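Local coordinates for dihydrodipicolinate synthase (Bacteroides thetaiotaomicron, PDB 4XKY), which catalyses the condensation of pyruvate with aspartate semialdehyde through a Schiff-base intermediate, the first committed step of the diaminopimelate route to lysine, at the interface of chains A and B and the interface of chains A and C. Sequence-based numbering; all coordinates share one arbitrary frame. Chains: chain A, Dihydrodipicolinate synthase; chain B/C, Dihydrodipicolinate synthase.

Chain A uses two separate patches to hold different neighbours in the tetramer: contact 1 faces chain B and contact 2 faces chain C. The centres of their C-alpha atoms lie about 34 Å apart, and they share no residue of chain A. Contact 1 sets the start of helix 56-70 against the start of helix 85-97, whereas contact 2 brings together helices 170-180 and 196-201 from both partners. Their centres are about 21 Å and 13 Å, respectively, from A:Lys164, the Schiff-base lysine of the family. Each patch lies outside the immediate catalytic centre, and together they let one subunit join two others.

Contact 1: the interface of chains A and B. Residues chain A 20, 54-57; chain B 84, 86-87.
B:Glu87 reaches across to the first turn of helix 56-70 in chain A, where its carboxylate oxygen OE2 accepts a hydrogen bond from the backbone N of A:Tyr56 at 2.9 Å. The bond is fairly straight, 162° at the hydrogen, and uses the anti lone pair of OE2, away from OE1. The same oxygen meets water 1, which also bonds the backbone N of A:Lys57, bringing a second amide of that helix start to the partner's carboxylate. Such an acceptor at a helix N terminus acts as a cap, and the helix dipole would probably favour its negative charge. Beside this bond, CB of A:Ser55 lies 3.5 Å from OE2 of B:Glu87 and also touches CG1 of B:Val86 at 3.9 Å. B:Val86 crosses A:Asp20 at about a right angle: CG1 meets the carboxylate oxygen OD2 at 3.7 Å, and CG2 packs near CG and CB.

One shell out, OG of A:Ser55 gives its hydrogen bond to OD1 of A:Asp20 at 2.6 Å, on the syn side of that carboxylate. With chi1 at 76°, OG sits between the backbone N and carbonyl carbon, which directs it to A:Asp20 while CB faces chain B. NZ of A:Lys57 forms a salt bridge with OD2, weak as a hydrogen bond. Replacing A:Asp20 with an alanine would probably leave the A:Ser55 hydroxyl and the A:Lys57 side-chain nitrogen without this acceptor and open a gap beside B:Val86. On the other chain, OG of B:Ser84 accepts from the backbone N of B:Glu87 at 3.1 Å, capping helix 85-97 and steadying the turn that carries B:Glu87. The CB of B:Ser84 meanwhile rests 3.5 Å from the carbonyl O of A:Leu54. The patch is a subunit interface in which one helix start is capped by its neighbour, which is likely to help set the register of chains A and B within the tetramer.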
ATOM      1  N   ASP A  20       3.183  32.238  -4.464  1.00 28.00           N
ATOM      2  CA  ASP A  20       2.448  32.748  -3.317  1.00 28.36           C
ATOM      3  C   ASP A  20       1.664  34.005  -3.652  1.00 28.37           C
ATOM      4  O   ASP A  20       1.454  34.833  -2.773  1.00 28.04           O
ATOM      5  CB  ASP A  20       3.412  33.090  -2.178  1.00 29.50           C
ATOM      6  CG  ASP A  20       2.747  32.981  -0.811  1.00 29.61           C
ATOM      7  OD1 ASP A  20       1.788  32.198  -0.644  1.00 30.47           O
ATOM      8  OD2 ASP A  20       3.191  33.648   0.115  1.00 32.52           O
ATOM      9  N   LEU A  54      -0.266  25.360  -0.978  1.00 27.84           N
ATOM     10  CA  LEU A  54      -0.323  26.819  -0.836  1.00 27.44           C
ATOM     11  C   LEU A  54      -0.125  27.243   0.595  1.00 27.88           C
ATOM     12  O   LEU A  54      -0.468  26.527   1.512  1.00 27.35           O
ATOM     13  CB  LEU A  54      -1.678  27.337  -1.305  1.00 27.58           C
ATOM     14  CG  LEU A  54      -1.995  27.021  -2.767  1.00 29.00           C
ATOM     15  CD1 LEU A  54      -3.313  27.638  -3.163  1.00 28.64           C
ATOM     16  CD2 LEU A  54      -0.890  27.448  -3.718  1.00 30.33           C
ATOM     17  N   SER A  55       0.441  28.425   0.775  1.00 29.68           N
ATOM     18  CA  SER A  55       0.602  28.999   2.093  1.00 31.48           C
ATOM     19  C   SER A  55      -0.770  29.298   2.726  1.00 32.72           C
ATOM     20  O   SER A  55      -1.791  29.409   2.042  1.00 31.73           O
ATOM     21  CB  SER A  55       1.411  30.290   2.000  1.00 32.63           C
ATOM     22  OG  SER A  55       0.600  31.344   1.493  1.00 32.21           O
ATOM     23  N   TYR A  56      -0.781  29.432   4.043  1.00 34.02           N
ATOM     24  CA  TYR A  56      -2.002  29.811   4.757  1.00 35.41           C
ATOM     25  C   TYR A  56      -2.541  31.130   4.274  1.00 33.00           C
ATOM     26  O   TYR A  56      -3.725  31.290   4.097  1.00 32.76           O
ATOM     27  CB  TYR A  56      -1.715  29.961   6.246  1.00 39.93           C
ATOM     28  CG  TYR A  56      -2.932  29.686   7.080  1.00 45.04           C
ATOM     29  CD1 TYR A  56      -3.449  28.400   7.143  1.00 46.75           C
ATOM     30  CD2 TYR A  56      -3.576  30.693   7.788  1.00 47.42           C
ATOM     31  CE1 TYR A  56      -4.564  28.110   7.897  1.00 49.53           C
ATOM     32  CE2 TYR A  56      -4.698  30.411   8.550  1.00 49.87           C
ATOM     33  CZ  TYR A  56      -5.182  29.109   8.593  1.00 48.82           C
ATOM     34  OH  TYR A  56      -6.281  28.750   9.321  1.00 50.82           O
ATOM     35  N   LYS A  57      -1.660  32.096   4.070  1.00 33.05           N
ATOM     36  CA  LYS A  57      -2.074  33.380   3.544  1.00 34.87           C
ATOM     37  C   LYS A  57      -2.834  33.226   2.235  1.00 33.55           C
ATOM     38  O   LYS A  57      -3.916  33.798   2.055  1.00 32.50           O
ATOM     39  CB  LYS A  57      -0.855  34.282   3.347  1.00 40.41           C
ATOM     40  CG  LYS A  57      -1.177  35.683   2.841  1.00 45.59           C
ATOM     41  CD  LYS A  57       0.088  36.368   2.337  1.00 51.44           C
ATOM     42  CE  LYS A  57       0.324  36.106   0.854  1.00 53.55           C
ATOM     43  NZ  LYS A  57       1.668  36.579   0.430  1.00 56.10           N
TER
ATOM     44  N   SER B  84       3.343  23.126   2.552  1.00 29.67           N
ATOM     45  CA  SER B  84       3.637  24.340   1.785  1.00 28.80           C
ATOM     46  C   SER B  84       5.123  24.669   1.869  1.00 28.18           C
ATOM     47  O   SER B  84       5.689  24.834   2.971  1.00 25.99           O
ATOM     48  CB  SER B  84       2.792  25.521   2.284  1.00 28.80           C
ATOM     49  OG  SER B  84       3.362  26.774   1.935  1.00 27.41           O
ATOM     50  N   VAL B  86       6.429  27.570   0.899  1.00 25.57           N
ATOM     51  CA  VAL B  86       6.493  28.873   1.520  1.00 25.99           C
ATOM     52  C   VAL B  86       6.540  28.757   3.081  1.00 26.42           C
ATOM     53  O   VAL B  86       7.355  29.411   3.723  1.00 25.58           O
ATOM     54  CB  VAL B  86       5.335  29.759   1.047  1.00 26.30           C
ATOM     55  CG1 VAL B  86       5.216  31.043   1.861  1.00 25.78           C
ATOM     56  CG2 VAL B  86       5.521  30.092  -0.431  1.00 26.98           C
ATOM     57  N   GLU B  87       5.690  27.930   3.686  1.00 26.94           N
ATOM     58  CA  GLU B  87       5.647  27.827   5.161  1.00 27.34           C
ATOM     59  C   GLU B  87       6.914  27.173   5.657  1.00 27.34           C
ATOM     60  O   GLU B  87       7.421  27.517   6.704  1.00 27.61           O
ATOM     61  CB  GLU B  87       4.456  26.998   5.633  1.00 28.49           C
ATOM     62  CG  GLU B  87       3.076  27.553   5.245  1.00 31.71           C
ATOM     63  CD  GLU B  87       2.746  28.918   5.844  1.00 32.82           C
ATOM     64  OE1 GLU B  87       3.485  29.376   6.733  1.00 33.07           O
ATOM     65  OE2 GLU B  87       1.748  29.541   5.413  1.00 34.87           O
TER
HETATM   66  O   HOH W   1       1.151  32.367   5.071  1.00 34.40           O

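Contact 2: the interface of chains A and C. Residues chain A 168, 170, 195, 198; chain C 169-171, 198.
A:Ile195, at the end of 3-10 helix 193-195, lies across C:Thr170 and C:Val171 at about a right angle to both side chains. Its CB stands 4.0 Å from the hydroxyl OG1 of C:Thr170. At the branch, CG2 takes the main contact, packing 3.7 Å from CB of C:Thr170 and 3.9 Å from CG2 of C:Val171. The other arm starts at CG1, near that same C:Val171 methyl, and ends at CD1, 4.0 Å from OG1 of C:Thr170. With chi1 at 55°, CG1 lies between the backbone N and the carbonyl carbon, and CG2 turns away from the carbonyl carbon toward chain C.

Next to it, the backbone O of A:Ala168 accepts from the N of C:Thr170 at 3.2 Å. The donor stands almost in line with the carbonyl bond (176°), although the bond is bent at the hydrogen. This gives the N terminus of chain C helix 170-180 a cap from the other subunit, while CB of A:Ala168 packs against CG2 of C:Val171. A:Thr170 and C:Thr170 point at each other tip to tip and share a hydroxyl-to-hydroxyl hydrogen bond of undecided direction; their methyls crowd it, so its exact geometry is doubtful.

A:Glu198 and C:Glu198 also meet, their carboxylate planes 81° apart. Their OE1 atoms are modelled 2.5 Å from one another; this doubtful contact would be a clash unless a proton were shared. Because A:Thr170 faces C:Thr170 and A:Glu198 faces C:Glu198, the patch is close to a twofold arrangement. It joins chains A and C into the tetramer through helix 170-180, which follows strand 160-165 with the Schiff-base A:Lys164, about 13 Å from the patch centre.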
ATOM      1  N   ALA A 168     -13.090   7.062  -6.373  0.50 36.79           N
ATOM      2  CA  ALA A 168     -13.264   6.510  -7.719  0.50 38.11           C
ATOM      3  C   ALA A 168     -13.784   5.050  -7.696  0.50 39.47           C
ATOM      4  O   ALA A 168     -13.908   4.398  -8.739  0.50 41.81           O
ATOM      5  CB  ALA A 168     -11.959   6.612  -8.499  0.50 37.77           C
ATOM      6  N   THR A 170     -16.842   2.823  -7.068  1.00 38.17           N
ATOM      7  CA  THR A 170     -18.293   2.952  -7.101  1.00 39.84           C
ATOM      8  C   THR A 170     -19.048   1.844  -6.392  1.00 38.46           C
ATOM      9  O   THR A 170     -20.229   2.000  -6.120  1.00 40.30           O
ATOM     10  CB  THR A 170     -18.832   3.119  -8.544  1.00 42.48           C
ATOM     11  OG1 THR A 170     -18.002   2.381  -9.443  1.00 47.43           O
ATOM     12  CG2 THR A 170     -18.816   4.585  -8.931  1.00 43.04           C
ATOM     13  N   ILE A 195     -17.203   9.447 -13.890  1.00 32.83           N
ATOM     14  CA  ILE A 195     -18.276   8.596 -13.381  1.00 32.43           C
ATOM     15  C   ILE A 195     -19.463   9.393 -12.825  1.00 32.00           C
ATOM     16  O   ILE A 195     -20.306   8.842 -12.100  1.00 30.11           O
ATOM     17  CB  ILE A 195     -17.759   7.660 -12.277  1.00 32.23           C
ATOM     18  CG1 ILE A 195     -17.083   8.453 -11.149  1.00 33.58           C
ATOM     19  CG2 ILE A 195     -16.838   6.629 -12.884  1.00 33.22           C
ATOM     20  CD1 ILE A 195     -16.829   7.650  -9.884  1.00 33.63           C
ATOM     21  N   GLU A 198     -22.811   8.175 -14.586  1.00 35.88           N
ATOM     22  CA  GLU A 198     -23.344   6.900 -14.152  1.00 37.72           C
ATOM     23  C   GLU A 198     -23.837   6.996 -12.699  1.00 36.03           C
ATOM     24  O   GLU A 198     -24.845   6.397 -12.347  1.00 36.37           O
ATOM     25  CB  GLU A 198     -22.342   5.779 -14.379  1.00 39.47           C
ATOM     26  CG  GLU A 198     -21.273   5.643 -13.326  1.00 40.56           C
ATOM     27  CD  GLU A 198     -20.180   4.704 -13.796  1.00 44.07           C
ATOM     28  OE1 GLU A 198     -19.943   3.668 -13.126  1.00 48.41           O
ATOM     29  OE2 GLU A 198     -19.580   5.001 -14.853  1.00 43.06           O
TER
ATOM     30  N   ASN C 169     -13.095   0.157  -9.568  1.00 35.36           N
ATOM     31  CA  ASN C 169     -12.785   1.548  -9.940  1.00 35.00           C
ATOM     32  C   ASN C 169     -13.362   1.866 -11.312  1.00 34.83           C
ATOM     33  O   ASN C 169     -12.860   1.372 -12.333  1.00 35.39           O
ATOM     34  CB  ASN C 169     -11.283   1.798  -9.920  1.00 36.25           C
ATOM     35  CG  ASN C 169     -10.920   3.204 -10.352  1.00 38.27           C
ATOM     36  OD1 ASN C 169     -11.687   3.886 -11.037  1.00 41.69           O
ATOM     37  ND2 ASN C 169      -9.756   3.650  -9.944  1.00 37.36           N
ATOM     38  N   THR C 170     -14.435   2.656 -11.327  1.00 34.55           N
ATOM     39  CA  THR C 170     -15.197   2.866 -12.547  1.00 34.18           C
ATOM     40  C   THR C 170     -14.640   3.992 -13.415  1.00 31.78           C
ATOM     41  O   THR C 170     -14.940   4.047 -14.602  1.00 30.94           O
ATOM     42  CB  THR C 170     -16.724   3.021 -12.295  1.00 36.80           C
ATOM     43  OG1 THR C 170     -16.979   3.890 -11.194  1.00 39.52           O
ATOM     44  CG2 THR C 170     -17.326   1.695 -11.998  1.00 37.02           C
ATOM     45  N   VAL C 171     -13.809   4.863 -12.852  1.00 30.63           N
ATOM     46  CA  VAL C 171     -13.028   5.819 -13.645  1.00 30.50           C
ATOM     47  C   VAL C 171     -12.080   5.033 -14.555  1.00 32.40           C
ATOM     48  O   VAL C 171     -12.045   5.244 -15.779  1.00 35.56           O
ATOM     49  CB  VAL C 171     -12.234   6.774 -12.740  1.00 30.31           C
ATOM     50  CG1 VAL C 171     -11.150   7.517 -13.516  1.00 29.74           C
ATOM     51  CG2 VAL C 171     -13.186   7.733 -12.007  1.00 31.83           C
ATOM     52  N   GLU C 198     -24.980   0.235 -13.291  1.00 36.64           N
ATOM     53  CA  GLU C 198     -24.517   1.522 -13.793  1.00 36.68           C
ATOM     54  C   GLU C 198     -23.547   1.338 -14.937  1.00 35.90           C
ATOM     55  O   GLU C 198     -23.526   2.155 -15.838  1.00 35.14           O
ATOM     56  CB  GLU C 198     -23.910   2.416 -12.703  1.00 38.73           C
ATOM     57  CG  GLU C 198     -22.533   2.026 -12.206  1.00 39.41           C
ATOM     58  CD  GLU C 198     -22.161   2.731 -10.911  1.00 41.03           C
ATOM     59  OE1 GLU C 198     -21.204   3.514 -10.922  1.00 43.60           O
ATOM     60  OE2 GLU C 198     -22.807   2.495  -9.875  1.00 42.54           O
TER